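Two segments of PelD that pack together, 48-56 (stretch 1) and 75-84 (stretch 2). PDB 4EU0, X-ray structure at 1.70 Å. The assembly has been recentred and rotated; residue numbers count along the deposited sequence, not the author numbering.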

# COMPACT_ATOMS: atom_id res chain seq x y z
N ARG A 48 5.93 6.75 19.30
CA ARG A 48 6.99 6.83 18.29
C ARG A 48 8.08 5.82 18.62
O ARG A 48 8.43 5.63 19.78
CB ARG A 48 7.58 8.24 18.21
CG ARG A 48 8.72 8.38 17.21
CD ARG A 48 9.41 9.74 17.28
NE ARG A 48 8.52 10.84 16.92
CZ ARG A 48 8.20 11.20 15.67
NH1 ARG A 48 8.68 10.54 14.62
NH2 ARG A 48 7.38 12.22 15.48
N VAL A 49 8.62 5.18 17.59
CA VAL A 49 9.74 4.27 17.75
C VAL A 49 11.00 4.89 17.14
O VAL A 49 10.98 5.31 15.98
CB VAL A 49 9.45 2.88 17.14
CG1 VAL A 49 10.69 1.99 17.18
CG2 VAL A 49 8.29 2.21 17.88
N ARG A 50 12.07 4.94 17.92
CA ARG A 50 13.35 5.52 17.48
C ARG A 50 14.06 4.62 16.47
O ARG A 50 13.63 3.49 16.23
CB ARG A 50 14.27 5.78 18.67
CG ARG A 50 13.62 6.52 19.82
CD ARG A 50 14.67 7.06 20.78
NE ARG A 50 14.22 7.02 22.17
CZ ARG A 50 13.39 7.90 22.73
NH1 ARG A 50 12.90 8.91 22.01
NH2 ARG A 50 13.05 7.77 24.00
N TYR A 51 15.15 5.11 15.90
CA TYR A 51 15.89 4.37 14.88
C TYR A 51 16.46 3.04 15.41
O TYR A 51 16.50 2.05 14.67
CB TYR A 51 17.01 5.22 14.29
CG TYR A 51 17.70 4.58 13.10
CD1 TYR A 51 17.02 4.39 11.90
CD2 TYR A 51 19.02 4.15 13.19
CE1 TYR A 51 17.64 3.79 10.81
CE2 TYR A 51 19.65 3.55 12.10
CZ TYR A 51 18.96 3.38 10.92
OH TYR A 51 19.56 2.78 9.84
N ASP A 52 16.87 3.02 16.67
CA ASP A 52 17.44 1.82 17.29
C ASP A 52 16.38 0.82 17.80
O ASP A 52 16.71 -0.12 18.52
CB ASP A 52 18.43 2.19 18.40
CG ASP A 52 17.81 3.04 19.50
OD1 ASP A 52 16.58 3.29 19.48
OD2 ASP A 52 18.57 3.45 20.41
N ARG A 53 15.12 1.02 17.40
CA ARG A 53 13.99 0.14 17.75
C ARG A 53 13.63 0.16 19.25
O ARG A 53 13.19 -0.85 19.81
CB ARG A 53 14.22 -1.30 17.25
CG ARG A 53 14.23 -1.44 15.73
CD ARG A 53 14.16 -2.90 15.32
NE ARG A 53 13.86 -3.05 13.89
CZ ARG A 53 13.35 -4.15 13.33
NH1 ARG A 53 13.06 -5.22 14.06
NH2 ARG A 53 13.13 -4.16 12.02
N THR A 54 13.82 1.31 19.88
CA THR A 54 13.35 1.53 21.25
C THR A 54 12.22 2.56 21.25
O THR A 54 12.27 3.53 20.49
CB THR A 54 14.49 1.95 22.21
OG1 THR A 54 15.10 3.17 21.75
CG2 THR A 54 15.56 0.87 22.30
N PRO A 55 11.18 2.34 22.08
CA PRO A 55 10.00 3.21 22.04
C PRO A 55 10.15 4.49 22.86
O PRO A 55 10.81 4.49 23.90
CB PRO A 55 8.90 2.33 22.64
CG PRO A 55 9.62 1.43 23.59
CD PRO A 55 11.01 1.23 23.05
N GLU A 56 9.51 5.56 22.39
CA GLU A 56 9.46 6.81 23.13
C GLU A 56 8.23 6.78 24.06
O GLU A 56 7.10 6.70 23.58
CB GLU A 56 9.39 7.99 22.16
CG GLU A 56 9.59 9.36 22.78
CD GLU A 56 9.99 10.42 21.77
OE1 GLU A 56 9.63 10.29 20.58
OE2 GLU A 56 10.69 11.38 22.16
N LEU A 75 6.27 -7.67 26.13
CA LEU A 75 5.50 -7.62 24.88
C LEU A 75 6.03 -6.52 23.95
O LEU A 75 6.18 -6.73 22.74
CB LEU A 75 4.00 -7.43 25.16
CG LEU A 75 3.00 -7.86 24.09
CD1 LEU A 75 3.03 -9.36 23.84
CD2 LEU A 75 1.58 -7.42 24.47
N VAL A 76 6.32 -5.36 24.54
CA VAL A 76 6.88 -4.22 23.80
C VAL A 76 8.25 -4.57 23.22
O VAL A 76 8.55 -4.25 22.06
CB VAL A 76 6.97 -2.96 24.70
CG1 VAL A 76 7.73 -1.83 24.02
CG2 VAL A 76 5.57 -2.49 25.12
N ARG A 77 9.08 -5.25 24.02
CA ARG A 77 10.42 -5.62 23.58
C ARG A 77 10.43 -6.68 22.48
O ARG A 77 11.15 -6.54 21.49
CB ARG A 77 11.32 -6.03 24.76
CG ARG A 77 11.80 -4.87 25.64
CD ARG A 77 12.20 -3.62 24.83
NE ARG A 77 13.25 -3.88 23.84
CZ ARG A 77 13.41 -3.18 22.71
NH1 ARG A 77 12.60 -2.17 22.42
NH2 ARG A 77 14.39 -3.50 21.88
N THR A 78 9.61 -7.72 22.64
CA THR A 78 9.51 -8.77 21.63
C THR A 78 8.96 -8.22 20.32
O THR A 78 9.43 -8.59 19.25
CB THR A 78 8.62 -9.96 22.08
OG1 THR A 78 7.31 -9.49 22.38
CG2 THR A 78 9.22 -10.65 23.29
N CYS A 79 7.97 -7.33 20.42
CA CYS A 79 7.36 -6.68 19.25
C CYS A 79 8.40 -5.93 18.43
O CYS A 79 8.49 -6.08 17.21
CB CYS A 79 6.27 -5.70 19.69
SG CYS A 79 5.59 -4.66 18.37
N LEU A 80 9.19 -5.12 19.13
CA LEU A 80 10.17 -4.26 18.47
C LEU A 80 11.40 -5.02 17.98
O LEU A 80 12.03 -4.60 17.01
CB LEU A 80 10.55 -3.07 19.37
CG LEU A 80 9.40 -2.10 19.67
CD1 LEU A 80 9.87 -0.96 20.55
CD2 LEU A 80 8.75 -1.56 18.39
N GLU A 81 11.72 -6.13 18.63
CA GLU A 81 12.84 -6.98 18.21
C GLU A 81 12.49 -7.84 17.00
O GLU A 81 13.35 -8.12 16.16
CB GLU A 81 13.31 -7.87 19.37
CG GLU A 81 14.25 -7.16 20.34
CD GLU A 81 14.70 -8.04 21.50
OE1 GLU A 81 15.11 -7.48 22.53
OE2 GLU A 81 14.64 -9.29 21.38
N ARG A 82 11.23 -8.26 16.91
CA ARG A 82 10.76 -9.08 15.80
C ARG A 82 10.31 -8.24 14.61
O ARG A 82 10.31 -8.71 13.47
CB ARG A 82 9.59 -9.95 16.25
CG ARG A 82 9.53 -11.34 15.62
CD ARG A 82 10.29 -12.35 16.46
NE ARG A 82 9.83 -13.72 16.20
CZ ARG A 82 10.18 -14.79 16.91
NH1 ARG A 82 11.00 -14.68 17.94
NH2 ARG A 82 9.69 -15.98 16.58
N GLY A 83 9.92 -7.00 14.89
CA GLY A 83 9.28 -6.14 13.90
C GLY A 83 7.93 -6.69 13.46
O GLY A 83 7.52 -6.52 12.32
N GLU A 84 7.26 -7.37 14.39
CA GLU A 84 6.00 -8.06 14.11
C GLU A 84 5.01 -7.87 15.24
O GLU A 84 5.39 -7.62 16.39
CB GLU A 84 6.23 -9.56 13.94
CG GLU A 84 6.94 -9.99 12.66
CD GLU A 84 7.31 -11.46 12.67
OE1 GLU A 84 6.94 -12.18 13.63
OE2 GLU A 84 7.97 -11.91 11.70

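Arginine is often used to tie a loop to a helix, because its long side chain can reach main-chain carbonyls well away from its own backbone. The contact between these two stretches of PelD uses the device twice, once in each direction. The stronger bond runs from helix to loop: Arg-77 NH1 donates to Arg-53 O at 3.0 Å, with a nearly straight N-H...O angle of 171°, and the carbonyl lies at the edge of the guanidinium, near its plane. The CA-to-CB bond of Arg-77 points sideways, but m rotamers at chi1, chi2 and chi3 curl the side chain so that its end comes nearer the loop.

The return bond joins Arg-53 NH1 to Leu-80 O at 3.2 Å. Its angle of 137° is less favourable and the carbonyl sits obliquely to the guanidinium. Arg-53 also starts sideways, but is nearly extended beyond an m chi1, which carries its tip along the last turn of the helix. Carbonyls there are good targets, since the helix runs out of amides to satisfy them. Arg-53 NH1 also lies 3.6 Å from Glu-81 O, at the edge of the guanidinium, while Arg-53 NH2 is hydrogen-bonded elsewhere in the structure. Gly-83, the first residue to leave helical geometry, has positive phi, which by itself favours glycine; an ideal CB here would lie a tight 3.3 Å from Arg-53 NH1.

The loop has its own internal bonds. A type I turn from Arg-50 to Arg-53 is closed by Arg-53 N donating to Arg-50 O at 3.1 Å, and Arg-50 N bonds to Thr-54 O at 2.9 Å. Thr-54 directs its CA-to-CB bond away from the helix, and its OG1 donates to Asp-52 OD1 at 2.7 Å, so its hydroxyl serves the loop's own structure.

Beside the polar links lies an apolar patch centred on Leu-80, a buried residue whose m,t side chain starts sideways and ends nearer the loop. Its two methyls meet different partners: Leu-80 CD1 approaches Pro-55 CD at 3.5 Å, and Leu-80 CD2 lies 3.8 Å from Val-49 CG2. One turn earlier in the helix, Val-76 CG1 packs against Pro-55 CG at 3.8 Å. The compact proline ring thus packs against the apolar side chains of Val-76 and Leu-80, and Pro-55 CD also lies 3.8 Å from Arg-77 NH1. The buried, branched valines fill space with side chains that carry no polar groups to satisfy. In all, 342 Å² is buried, counting both sides, with Arg-53 and Leu-80 the largest contributors: a modest contact in which reciprocal arginine bonds accompany a small apolar cluster.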